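Local coordinates for protein putative ketosteroid isomerase (Parabacteroides distasonis ATCC 8503, PDB 3KE7) that is of unproven function but is probably a ketosteroid isomerase, with a SnoaL-like, NTF2-type fold whose pocket holds a bicine molecule, at residues 31-36 with 59-64; 41-46 with 120-125; 76-81 with 94-99; 108-113 with 125-130. One frame throughout, in Å; residues are numbered along the deposited sequence. Where two conformers were deposited one is given.

All four contacts lie within one SnoaL-like domain. Interactions 2, 4 and 3 sit on the neighbouring strands 43-46, 120-129, 102-114, 88-99 and 74-85 of its mixed sheet. Interactions 2 and 4 share T125, with centres about 9 Å apart; the centre of interaction 3 is about 12 Å from that of interaction 4. Interaction 1 packs a turn and helix 34-38 on helix 57-65, its centre about 11 Å from that of interaction 2, which it touches through L60 on Y45. Along the chain interactions 1 and 2 alternate, and interaction 3 is nested inside interaction 2. Interactions 3 and 4 thus give L95 and W127 to the bicine pocket, while the sheet face with Q124, T109 and H126 meets the second subunit.

Interaction 1: residues 31-36 with 59-64; sequences DPMAFV and QLRTYY
Y64, V36 and M33 carry this contact, in which the turn 31-33 and the start of helix 34-38 pack against helix 57-65. The ring of Y64 reaches across toward the 31-36 backbone. V36 CG2, anti to its own carbonyl carbon, comes within 3.4 Å of Y64 CG and lies equally near Y64 CB, while the two side chains slide past each other in opposite directions. The other branch of V36, CG1, sits over one face of the R61 guanidinium, 3.7 Å from R61 NH1; the charge of R61 is met by E58 in a salt bridge. M33, a selenomethionine at the N-cap position, bends at chi2 and chi3, and its CE ends 3.8 Å from R61 CG, the two side chains crossing at about a right angle. M33 SE lies 3.8 Å from Y64 O. At the far end of the tyrosine, OH comes within 3.4 Å of F35 CB. The carbonyl oxygen of P32 lies at the ring edge, 3.6 Å from Y64 CD2. An alanine in place of Y64 keeps the CB contact with V36 CG2 but would probably leave V36 CG2 and F35 CB without the ring they pack on. L69 and Y45 also touch the Y64 side chain. The contact is therefore packing without a polar bond between the segments, the Y64 ring set against V36, F35 and P32 O, with the R61 charge at the margin.

Interaction 2: residues 41-46 with 120-125; sequences TDVIYF and WKIIQT
I44 O is gripped by two groups of the 120-125 strand: T125 N donates to it at 2.9 Å, and Q124 CA adds a CA-H...O contact at 3.2 Å. Strands 43-46 and 120-129 are parallel neighbours in the mixed, curved sheet of the NTF2-type fold. The ladder continues on both sides of that bond: I44 N donates to I123 O, and F46 N to T125 O. T125 O also receives a contact from Y45 CA, so two groups of the 43-46 strand meet this one carbonyl. The I44 N bond is the longest of the three at 3.1 Å and comes to I123 O from above the carbonyl plane. This end of the ladder borders a classic beta bulge, where I123 and Q124 both face V111 of the next strand.

Y45 and T125 point to the same face of the sheet, the one covered by helix 57-65, where L60 and Y64 pack on Y45. CG of Y45 is anti to its backbone N (chi1 176°), and Y45 CD2 meets T125 CG2 at 3.7 Å, the side chains meeting at a slant. I44 and Q124 point to the other face, toward the second subunit, where T109 of that subunit binds Q124 OE1. D42 turns its carboxylate to R113, a salt bridge beside I123, whose CG2 lies 4.0 Å from D42 OD1. Q124 OE1 also sits in plane at the edge of the F46 ring, 3.9 Å from F46 CD2.

Interaction 3: residues 76-81 with 94-99; sequences DMIRPV and NLDSYL
I78 and N94 face each other as a hydrogen-bonded pair of the antiparallel hairpin formed by strands 74-85 and 88-99, at one edge of the sheet in the NTF2-type fold. I78 CB lies 3.5 Å from N94 O and also meets N94 CB. CG1, anti to the carbonyl carbon (chi1 -62°), remains near N94 O, and CD1 at the tip lies 3.6 Å from both carboxylate oxygens of D96, which crosses it obliquely. The backbone pair is closed by I78 N to N94 O at 2.7 Å and by the longer N94 N to I78 O bond. Two residues along the ladder, D76 and D96 form a second hydrogen-bonded pair, N to O both ways.

Between them M77 and L95 make a non-hydrogen-bonded pair on the opposite face of the sheet, which helix 15-28 covers around M77. L95 CD1 reaches over the backbone of the neighbouring strand to 3.6 Å from D76 O; L95 also lines the bicine pocket.

D76, I78, N94 and D96 share the other face. D96 OD1 has a salt bridge to K105, which probably eases the repulsion between the two carboxylates, whose OD2 atoms stand 4.6 Å apart. N94 binds N107 through ND2, and its OD1 accepts from K53 N of the second subunit. A water also joins N94 OD1 to I78 O. Another water donates to D76 OD2 and D96 OD2 and accepts from Y98 OH at 2.7 Å, lying in the plane of the Y98 ring at its edge.

Interaction 4: residues 108-113 with 125-130; sequences CTEVYR and THWSYV. With BCN (bicine), chain F.
C108 and W127 meet by sulfur-aromatic and CH-pi contact: SG lies 3.6 Å from the centroid of the six-membered ring, nearly on its normal (6° off), and CB stands over the same face. SG is anti to the backbone N (chi1 -172°), which carries it beneath the indole. On the opposite face bicine packs, its C6 3.6 Å from W127 CZ3 and its C5 also close above the ring, so the indole is sandwiched between a cysteine and the ligand.

Of the side-chain hydrogen bonds, T125 OG1 donates to E110 OE1 at 2.6 Å; E110 OE1 receives it on its syn lone pair, with the two side chains side by side and pointing the same way. A water then bridges E110 OE2, to which it donates at 2.7 Å, and W127 NE1, from which it accepts at 2.9 Å, lying in plane at the indole edge. An alanine in place of W127 would probably leave bicine without its flat floor, C108 SG without its aromatic partner and the water without its indole donor. E110 OE2 also stands close to E23 OE2, a like charge.

Backbone bonds tie T109 and H126 together, N to O in both directions, as the hydrogen-bonded pair of this antiparallel hairpin.

Strands 102-114 and 120-129 form the middle of the sheet. Helix 15-28 packs on the face of W127 and E110, through E23 and L27 against W127, while T109 and H126 on the other face reach the second subunit.

Interaction 1: residues 31-36 with 59-64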
# COMPACT_ATOMS: atom_id res chain seq x y z
N ASP B 31 9.17 -12.17 18.98
CA ASP B 31 10.23 -12.37 18.00
C ASP B 31 10.38 -11.12 17.19
O ASP B 31 9.48 -10.78 16.46
CB ASP B 31 9.86 -13.54 17.11
CG ASP B 31 10.95 -13.89 16.12
OD1 ASP B 31 11.98 -13.18 16.01
OD2 ASP B 31 10.79 -14.92 15.44
N PRO B 32 11.55 -10.45 17.29
CA PRO B 32 11.68 -9.21 16.53
C PRO B 32 11.71 -9.43 15.03
O PRO B 32 11.45 -8.48 14.30
CB PRO B 32 13.03 -8.64 17.00
CG PRO B 32 13.76 -9.74 17.51
CD PRO B 32 12.76 -10.76 18.05
N MSE B 33 11.97 -10.66 14.58
CA MSE B 33 11.97 -10.98 13.16
C MSE B 33 10.63 -11.49 12.67
O MSE B 33 10.55 -11.96 11.53
CB MSE B 33 13.03 -12.03 12.83
CG MSE B 33 14.44 -11.68 13.28
SE MSE B 33 15.10 -9.94 12.71
CE MSE B 33 15.59 -10.48 10.90
N ALA B 34 9.59 -11.39 13.50
CA ALA B 34 8.22 -11.87 13.11
C ALA B 34 7.77 -11.42 11.73
O ALA B 34 7.34 -12.24 10.92
CB ALA B 34 7.16 -11.46 14.15
N PHE B 35 7.89 -10.12 11.45
CA PHE B 35 7.48 -9.63 10.14
C PHE B 35 8.34 -10.12 9.01
O PHE B 35 7.84 -10.25 7.88
CB PHE B 35 7.36 -8.10 10.12
CG PHE B 35 6.05 -7.58 10.61
CD1 PHE B 35 4.86 -7.84 9.93
CD2 PHE B 35 5.99 -6.81 11.76
CE1 PHE B 35 3.64 -7.35 10.38
CE2 PHE B 35 4.79 -6.32 12.24
CZ PHE B 35 3.61 -6.55 11.53
N VAL B 36 9.61 -10.44 9.25
CA VAL B 36 10.46 -10.98 8.22
C VAL B 36 10.02 -12.41 7.89
O VAL B 36 9.87 -12.79 6.74
CB VAL B 36 11.94 -10.95 8.63
CG1 VAL B 36 12.84 -11.60 7.54
CG2 VAL B 36 12.38 -9.51 8.92
N GLN B 59 17.06 -7.77 1.90
CA GLN B 59 17.19 -6.37 2.35
C GLN B 59 16.33 -6.12 3.57
O GLN B 59 16.75 -5.44 4.52
CB GLN B 59 16.79 -5.36 1.29
CG GLN B 59 17.86 -5.00 0.31
CD GLN B 59 17.42 -3.92 -0.66
OE1 GLN B 59 16.40 -3.24 -0.45
NE2 GLN B 59 18.18 -3.75 -1.73
N LEU B 60 15.11 -6.65 3.55
CA LEU B 60 14.20 -6.51 4.68
C LEU B 60 14.84 -7.13 5.94
O LEU B 60 14.80 -6.56 7.02
CB LEU B 60 12.84 -7.14 4.39
CG LEU B 60 11.80 -6.82 5.48
CD1 LEU B 60 11.37 -5.34 5.45
CD2 LEU B 60 10.61 -7.76 5.32
N ARG B 61 15.36 -8.34 5.80
CA ARG B 61 16.01 -9.06 6.89
C ARG B 61 17.16 -8.26 7.46
O ARG B 61 17.23 -8.08 8.67
CB ARG B 61 16.48 -10.44 6.41
CG ARG B 61 17.11 -11.22 7.52
CD ARG B 61 17.82 -12.48 7.01
NE ARG B 61 17.04 -13.13 5.96
CZ ARG B 61 15.98 -13.90 6.17
NH1 ARG B 61 15.54 -14.15 7.40
NH2 ARG B 61 15.35 -14.43 5.11
N THR B 62 18.03 -7.75 6.63
CA THR B 62 19.14 -6.91 7.07
C THR B 62 18.68 -5.70 7.86
O THR B 62 19.24 -5.36 8.91
CB THR B 62 19.98 -6.48 5.85
OG1 THR B 62 20.47 -7.67 5.23
CG2 THR B 62 21.16 -5.56 6.27
N TYR B 63 17.62 -5.04 7.39
CA TYR B 63 17.06 -3.89 8.08
C TYR B 63 16.51 -4.28 9.48
O TYR B 63 16.81 -3.66 10.50
CB TYR B 63 15.95 -3.29 7.22
CG TYR B 63 15.30 -2.08 7.80
CD1 TYR B 63 16.03 -0.94 8.06
CD2 TYR B 63 13.93 -2.06 8.06
CE1 TYR B 63 15.42 0.18 8.58
CE2 TYR B 63 13.31 -0.93 8.53
CZ TYR B 63 14.08 0.18 8.82
OH TYR B 63 13.51 1.34 9.36
N TYR B 64 15.72 -5.35 9.50
CA TYR B 64 15.11 -5.80 10.73
C TYR B 64 16.11 -6.32 11.76
O TYR B 64 15.89 -6.22 12.97
CB TYR B 64 14.04 -6.90 10.44
CG TYR B 64 12.66 -6.39 10.31
CD1 TYR B 64 12.22 -5.77 9.17
CD2 TYR B 64 11.78 -6.53 11.35
CE1 TYR B 64 10.93 -5.31 9.05
CE2 TYR B 64 10.48 -6.06 11.27
CZ TYR B 64 10.05 -5.46 10.12
OH TYR B 64 8.74 -4.99 10.09

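Interaction 2: residues 41-46 with 120-125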
# COMPACT_ATOMS: atom_id res chain seq x y z
N THR B 41 9.66 -13.50 -0.49
CA THR B 41 10.94 -13.16 -1.10
C THR B 41 10.95 -11.84 -1.87
O THR B 41 11.98 -11.18 -1.93
CB THR B 41 11.50 -14.29 -2.00
OG1 THR B 41 10.56 -14.61 -3.05
CG2 THR B 41 11.81 -15.51 -1.16
N ASP B 42 9.80 -11.48 -2.45
CA ASP B 42 9.64 -10.30 -3.30
C ASP B 42 9.07 -9.11 -2.56
O ASP B 42 8.60 -8.15 -3.20
CB ASP B 42 8.80 -10.66 -4.52
CG ASP B 42 7.42 -11.13 -4.16
OD1 ASP B 42 7.23 -11.90 -3.15
OD2 ASP B 42 6.49 -10.79 -4.95
N VAL B 43 9.17 -9.10 -1.25
CA VAL B 43 8.55 -8.05 -0.46
C VAL B 43 9.17 -6.67 -0.77
O VAL B 43 10.36 -6.53 -0.98
CB VAL B 43 8.66 -8.40 1.04
CG1 VAL B 43 10.18 -8.41 1.50
CG2 VAL B 43 7.83 -7.45 1.89
N ILE B 44 8.31 -5.67 -0.78
CA ILE B 44 8.67 -4.28 -0.89
C ILE B 44 8.22 -3.64 0.42
O ILE B 44 7.11 -3.84 0.87
CB ILE B 44 7.95 -3.60 -2.09
CG1 ILE B 44 8.25 -4.29 -3.41
CG2 ILE B 44 8.26 -2.10 -2.14
CD1 ILE B 44 9.64 -4.27 -3.80
N TYR B 45 9.04 -2.77 0.98
CA TYR B 45 8.78 -2.15 2.28
C TYR B 45 9.17 -0.67 2.33
O TYR B 45 10.24 -0.26 1.84
CB TYR B 45 9.63 -2.91 3.34
CG TYR B 45 9.58 -2.36 4.76
CD1 TYR B 45 10.37 -1.30 5.12
CD2 TYR B 45 8.79 -2.97 5.77
CE1 TYR B 45 10.35 -0.79 6.37
CE2 TYR B 45 8.79 -2.48 7.04
CZ TYR B 45 9.56 -1.35 7.33
OH TYR B 45 9.56 -0.85 8.63
N PHE B 46 8.27 0.13 2.91
CA PHE B 46 8.50 1.52 3.22
C PHE B 46 8.25 1.79 4.70
O PHE B 46 7.33 1.26 5.30
CB PHE B 46 7.48 2.45 2.53
CG PHE B 46 7.43 2.43 1.04
CD1 PHE B 46 8.20 3.31 0.26
CD2 PHE B 46 6.51 1.65 0.37
CE1 PHE B 46 8.04 3.40 -1.13
CE2 PHE B 46 6.40 1.75 -1.05
CZ PHE B 46 7.13 2.62 -1.75
N TRP B 120 -0.45 -17.30 3.84
CA TRP B 120 -0.54 -15.89 3.46
C TRP B 120 0.74 -15.18 3.88
O TRP B 120 1.13 -15.23 5.07
CB TRP B 120 -1.71 -15.23 4.14
CG TRP B 120 -2.98 -15.73 3.65
CD1 TRP B 120 -3.63 -16.87 4.08
CD2 TRP B 120 -3.82 -15.17 2.62
NE1 TRP B 120 -4.81 -17.02 3.41
CE2 TRP B 120 -4.96 -15.99 2.51
CE3 TRP B 120 -3.70 -14.07 1.76
CZ2 TRP B 120 -5.98 -15.74 1.60
CZ3 TRP B 120 -4.72 -13.81 0.90
CH2 TRP B 120 -5.84 -14.64 0.80
N LYS B 121 1.44 -14.60 2.90
CA LYS B 121 2.69 -13.92 3.16
C LYS B 121 2.61 -12.47 2.70
O LYS B 121 1.99 -12.17 1.69
CB LYS B 121 3.78 -14.60 2.39
CG LYS B 121 3.92 -16.10 2.61
CD LYS B 121 4.32 -16.43 3.98
CE LYS B 121 5.72 -16.16 4.26
NZ LYS B 121 6.13 -17.23 5.30
N ILE B 122 3.31 -11.60 3.43
CA ILE B 122 3.36 -10.20 3.11
C ILE B 122 4.30 -9.97 1.90
O ILE B 122 5.46 -10.38 1.89
CB ILE B 122 3.83 -9.35 4.31
CG1 ILE B 122 2.79 -9.43 5.43
CG2 ILE B 122 4.06 -7.88 3.91
CD1 ILE B 122 3.28 -8.81 6.74
N ILE B 123 3.75 -9.31 0.88
CA ILE B 123 4.49 -8.92 -0.30
C ILE B 123 4.72 -7.40 -0.37
O ILE B 123 5.54 -6.95 -1.13
CB ILE B 123 3.89 -9.42 -1.61
CG1 ILE B 123 2.56 -8.78 -1.92
CG2 ILE B 123 3.72 -10.95 -1.51
CD1 ILE B 123 2.11 -9.01 -3.39
N GLN B 124 4.03 -6.63 0.44
CA GLN B 124 4.24 -5.19 0.49
C GLN B 124 3.83 -4.64 1.82
O GLN B 124 2.77 -4.97 2.34
CB GLN B 124 3.43 -4.49 -0.62
CG GLN B 124 3.74 -3.01 -0.80
CD GLN B 124 3.12 -2.03 0.19
OE1 GLN B 124 3.59 -0.91 0.25
NE2 GLN B 124 2.06 -2.45 0.96
N THR B 125 4.65 -3.73 2.36
CA THR B 125 4.38 -3.07 3.63
C THR B 125 4.68 -1.59 3.45
O THR B 125 5.74 -1.21 2.91
CB THR B 125 5.30 -3.61 4.75
OG1 THR B 125 5.03 -5.00 4.94
CG2 THR B 125 5.14 -2.81 6.00

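Interaction 3: residues 76-81 with 94-99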
# COMPACT_ATOMS: atom_id res chain seq x y z
N ASP B 76 -3.37 0.15 19.64
CA ASP B 76 -4.77 0.05 19.23
C ASP B 76 -4.82 0.07 17.69
O ASP B 76 -4.37 1.05 17.08
CB ASP B 76 -5.60 1.27 19.69
CG ASP B 76 -5.68 1.41 21.21
OD1 ASP B 76 -5.76 0.38 21.93
OD2 ASP B 76 -5.70 2.57 21.67
N MSE B 77 -5.43 -0.97 17.09
CA MSE B 77 -5.61 -1.03 15.63
C MSE B 77 -6.97 -0.44 15.26
O MSE B 77 -8.03 -0.98 15.61
CB MSE B 77 -5.45 -2.47 15.11
CG MSE B 77 -5.71 -2.61 13.61
SE MSE B 77 -5.33 -4.42 12.96
CE MSE B 77 -3.38 -4.49 13.18
N ILE B 78 -6.94 0.64 14.47
CA ILE B 78 -8.08 1.45 14.20
C ILE B 78 -8.70 1.19 12.83
O ILE B 78 -7.99 1.29 11.82
CB ILE B 78 -7.64 2.93 14.31
CG1 ILE B 78 -7.16 3.23 15.74
CG2 ILE B 78 -8.75 3.86 13.90
CD1 ILE B 78 -6.30 4.48 15.88
N ARG B 79 -9.97 0.75 12.82
CA ARG B 79 -10.77 0.47 11.60
C ARG B 79 -10.03 -0.38 10.55
O ARG B 79 -9.94 -0.05 9.41
CB ARG B 79 -11.27 1.76 10.95
CG ARG B 79 -12.02 2.72 11.90
CD ARG B 79 -12.97 3.69 11.14
NE ARG B 79 -12.35 4.27 9.93
CZ ARG B 79 -11.58 5.35 9.89
NH1 ARG B 79 -11.31 6.03 10.98
NH2 ARG B 79 -11.03 5.73 8.75
N PRO B 80 -9.51 -1.53 10.96
CA PRO B 80 -8.87 -2.33 9.95
C PRO B 80 -9.85 -2.77 8.86
O PRO B 80 -11.01 -3.22 9.18
CB PRO B 80 -8.37 -3.55 10.73
CG PRO B 80 -9.25 -3.66 11.95
CD PRO B 80 -9.56 -2.18 12.28
N VAL B 81 -9.42 -2.68 7.61
CA VAL B 81 -10.17 -3.08 6.47
C VAL B 81 -9.33 -4.07 5.67
O VAL B 81 -8.11 -3.85 5.47
CB VAL B 81 -10.49 -1.87 5.59
CG1 VAL B 81 -11.08 -2.29 4.23
CG2 VAL B 81 -11.43 -0.86 6.32
N ASN B 94 -5.10 2.12 10.78
CA ASN B 94 -4.34 3.05 11.55
C ASN B 94 -3.94 2.34 12.84
O ASN B 94 -4.64 1.40 13.26
CB ASN B 94 -5.13 4.34 11.78
CG ASN B 94 -5.18 5.18 10.54
OD1 ASN B 94 -6.11 5.10 9.75
ND2 ASN B 94 -4.06 5.87 10.28
N LEU B 95 -2.85 2.77 13.43
CA LEU B 95 -2.37 2.13 14.64
C LEU B 95 -1.86 3.15 15.62
O LEU B 95 -0.99 3.92 15.28
CB LEU B 95 -1.22 1.18 14.31
CG LEU B 95 -0.73 0.22 15.45
CD1 LEU B 95 -1.73 -0.88 15.62
CD2 LEU B 95 0.63 -0.38 15.10
N ASP B 96 -2.42 3.16 16.83
CA ASP B 96 -1.84 3.98 17.92
C ASP B 96 -0.87 3.05 18.76
O ASP B 96 -1.33 2.10 19.31
CB ASP B 96 -2.94 4.55 18.81
CG ASP B 96 -3.74 5.67 18.15
OD1 ASP B 96 -3.38 6.18 17.07
OD2 ASP B 96 -4.79 6.01 18.73
N SER B 97 0.43 3.33 18.71
CA SER B 97 1.49 2.56 19.37
C SER B 97 1.94 3.32 20.60
O SER B 97 2.56 4.39 20.46
CB SER B 97 2.68 2.38 18.41
OG SER B 97 3.71 1.55 18.93
N TYR B 98 1.73 2.73 21.76
CA TYR B 98 2.10 3.36 23.05
C TYR B 98 3.50 2.96 23.51
O TYR B 98 3.70 1.85 24.00
CB TYR B 98 1.05 2.99 24.08
CG TYR B 98 -0.28 3.65 23.81
CD1 TYR B 98 -1.20 3.09 22.90
CD2 TYR B 98 -0.63 4.84 24.43
CE1 TYR B 98 -2.41 3.70 22.65
CE2 TYR B 98 -1.83 5.46 24.18
CZ TYR B 98 -2.72 4.89 23.28
OH TYR B 98 -3.91 5.52 23.04
N LEU B 99 4.47 3.84 23.28
CA LEU B 99 5.85 3.63 23.72
C LEU B 99 5.95 4.19 25.16
O LEU B 99 5.98 5.42 25.34
CB LEU B 99 6.86 4.35 22.79
CG LEU B 99 6.79 4.08 21.27
CD1 LEU B 99 8.03 4.65 20.58
CD2 LEU B 99 6.66 2.61 20.96
O HOH W 1 -5.64 5.04 21.08
O HOH W 2 -8.20 3.39 9.91

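Interaction 4: residues 108-113 with 125-130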
# COMPACT_ATOMS: atom_id res chain seq x y z
N CYS B 108 -0.96 2.32 7.94
CA CYS B 108 -0.36 1.10 7.42
C CYS B 108 -1.16 0.46 6.29
O CYS B 108 -2.39 0.27 6.42
CB CYS B 108 -0.17 0.08 8.53
SG CYS B 108 0.78 -1.41 8.01
N THR B 109 -0.44 0.10 5.23
CA THR B 109 -0.95 -0.77 4.21
C THR B 109 -0.08 -2.03 4.15
O THR B 109 1.14 -1.92 3.92
CB THR B 109 -0.91 -0.13 2.84
OG1 THR B 109 -1.62 1.11 2.89
CG2 THR B 109 -1.51 -1.06 1.75
N GLU B 110 -0.68 -3.19 4.29
CA GLU B 110 -0.02 -4.46 4.09
C GLU B 110 -0.71 -5.15 2.92
O GLU B 110 -1.97 -5.12 2.84
CB GLU B 110 -0.14 -5.39 5.32
CG GLU B 110 0.34 -4.85 6.61
CD GLU B 110 1.84 -4.94 6.77
OE1 GLU B 110 2.52 -5.15 5.76
OE2 GLU B 110 2.34 -4.81 7.94
N VAL B 111 0.05 -5.74 2.01
CA VAL B 111 -0.53 -6.59 0.99
C VAL B 111 -0.02 -8.02 1.27
O VAL B 111 1.17 -8.26 1.27
CB VAL B 111 -0.17 -6.19 -0.40
CG1 VAL B 111 -0.87 -7.15 -1.39
CG2 VAL B 111 -0.60 -4.73 -0.69
N TYR B 112 -0.96 -8.96 1.50
CA TYR B 112 -0.69 -10.37 1.71
C TYR B 112 -1.10 -11.15 0.47
O TYR B 112 -2.10 -10.82 -0.20
CB TYR B 112 -1.54 -10.92 2.88
CG TYR B 112 -1.10 -10.55 4.29
CD1 TYR B 112 -1.32 -9.30 4.81
CD2 TYR B 112 -0.51 -11.51 5.11
CE1 TYR B 112 -1.02 -9.00 6.12
CE2 TYR B 112 -0.16 -11.22 6.41
CZ TYR B 112 -0.41 -9.95 6.91
OH TYR B 112 -0.09 -9.66 8.24
N ARG B 113 -0.31 -12.16 0.14
CA ARG B 113 -0.55 -13.03 -0.98
C ARG B 113 -0.59 -14.45 -0.49
O ARG B 113 0.29 -14.86 0.27
CB ARG B 113 0.55 -12.87 -2.06
CG ARG B 113 0.37 -13.81 -3.30
CD ARG B 113 1.44 -13.62 -4.37
NE ARG B 113 2.74 -13.90 -3.79
CZ ARG B 113 3.88 -13.25 -4.07
NH1 ARG B 113 3.94 -12.26 -4.97
NH2 ARG B 113 5.00 -13.57 -3.41
N THR B 125 4.65 -3.73 2.36
CA THR B 125 4.38 -3.07 3.63
C THR B 125 4.68 -1.59 3.45
O THR B 125 5.74 -1.21 2.91
CB THR B 125 5.30 -3.61 4.75
OG1 THR B 125 5.03 -5.00 4.94
CG2 THR B 125 5.14 -2.81 6.00
N HIS B 126 3.75 -0.75 3.88
CA HIS B 126 3.93 0.69 3.88
C HIS B 126 3.46 1.24 5.22
O HIS B 126 2.27 1.26 5.51
CB HIS B 126 3.13 1.36 2.73
CG HIS B 126 3.53 2.78 2.43
ND1 HIS B 126 3.46 3.30 1.14
CD2 HIS B 126 3.91 3.82 3.23
CE1 HIS B 126 3.79 4.59 1.18
NE2 HIS B 126 4.13 4.91 2.42
N TRP B 127 4.44 1.66 6.05
CA TRP B 127 4.18 2.30 7.31
C TRP B 127 4.44 3.79 7.15
O TRP B 127 5.48 4.17 6.59
CB TRP B 127 5.13 1.80 8.42
CG TRP B 127 4.85 0.42 8.91
CD1 TRP B 127 5.47 -0.71 8.59
CD2 TRP B 127 3.81 0.07 9.84
NE1 TRP B 127 4.91 -1.77 9.26
CE2 TRP B 127 3.90 -1.31 10.06
CE3 TRP B 127 2.88 0.80 10.56
CZ2 TRP B 127 3.02 -1.99 10.91
CZ3 TRP B 127 2.03 0.15 11.44
CH2 TRP B 127 2.09 -1.24 11.59
N SER B 128 3.52 4.64 7.62
CA SER B 128 3.81 6.08 7.64
C SER B 128 3.27 6.67 8.93
O SER B 128 2.35 6.10 9.56
CB SER B 128 3.27 6.78 6.38
OG SER B 128 1.86 6.81 6.31
N TYR B 129 3.79 7.85 9.31
CA TYR B 129 3.24 8.55 10.46
C TYR B 129 1.96 9.25 10.08
O TYR B 129 1.81 9.74 9.00
CB TYR B 129 4.20 9.62 10.96
CG TYR B 129 5.53 9.13 11.42
CD1 TYR B 129 5.63 8.14 12.37
CD2 TYR B 129 6.71 9.75 10.99
CE1 TYR B 129 6.88 7.72 12.86
CE2 TYR B 129 7.97 9.33 11.48
CZ TYR B 129 8.02 8.30 12.38
OH TYR B 129 9.24 7.89 12.89
N VAL B 130 1.05 9.33 11.05
CA VAL B 130 -0.16 10.12 10.90
C VAL B 130 0.21 11.59 11.08
O VAL B 130 0.77 11.98 12.13
CB VAL B 130 -1.23 9.75 11.95
CG1 VAL B 130 -2.39 10.79 12.00
CG2 VAL B 130 -1.81 8.33 11.69
N1 BCN F . 6.56 -0.59 13.45
C1 BCN F . 7.79 -0.07 12.83
C2 BCN F . 8.60 0.75 13.86
O21 BCN F . 9.57 1.44 13.49
O22 BCN F . 8.25 0.70 15.06
C3 BCN F . 6.22 -1.91 12.89
C4 BCN F . 7.03 -3.01 13.57
O4 BCN F . 6.89 -2.80 14.98
C5 BCN F . 5.49 0.35 13.17
C6 BCN F . 4.37 0.16 14.16
O6 BCN F . 4.90 0.09 15.52
O HOH W 3 4.86 -4.64 8.91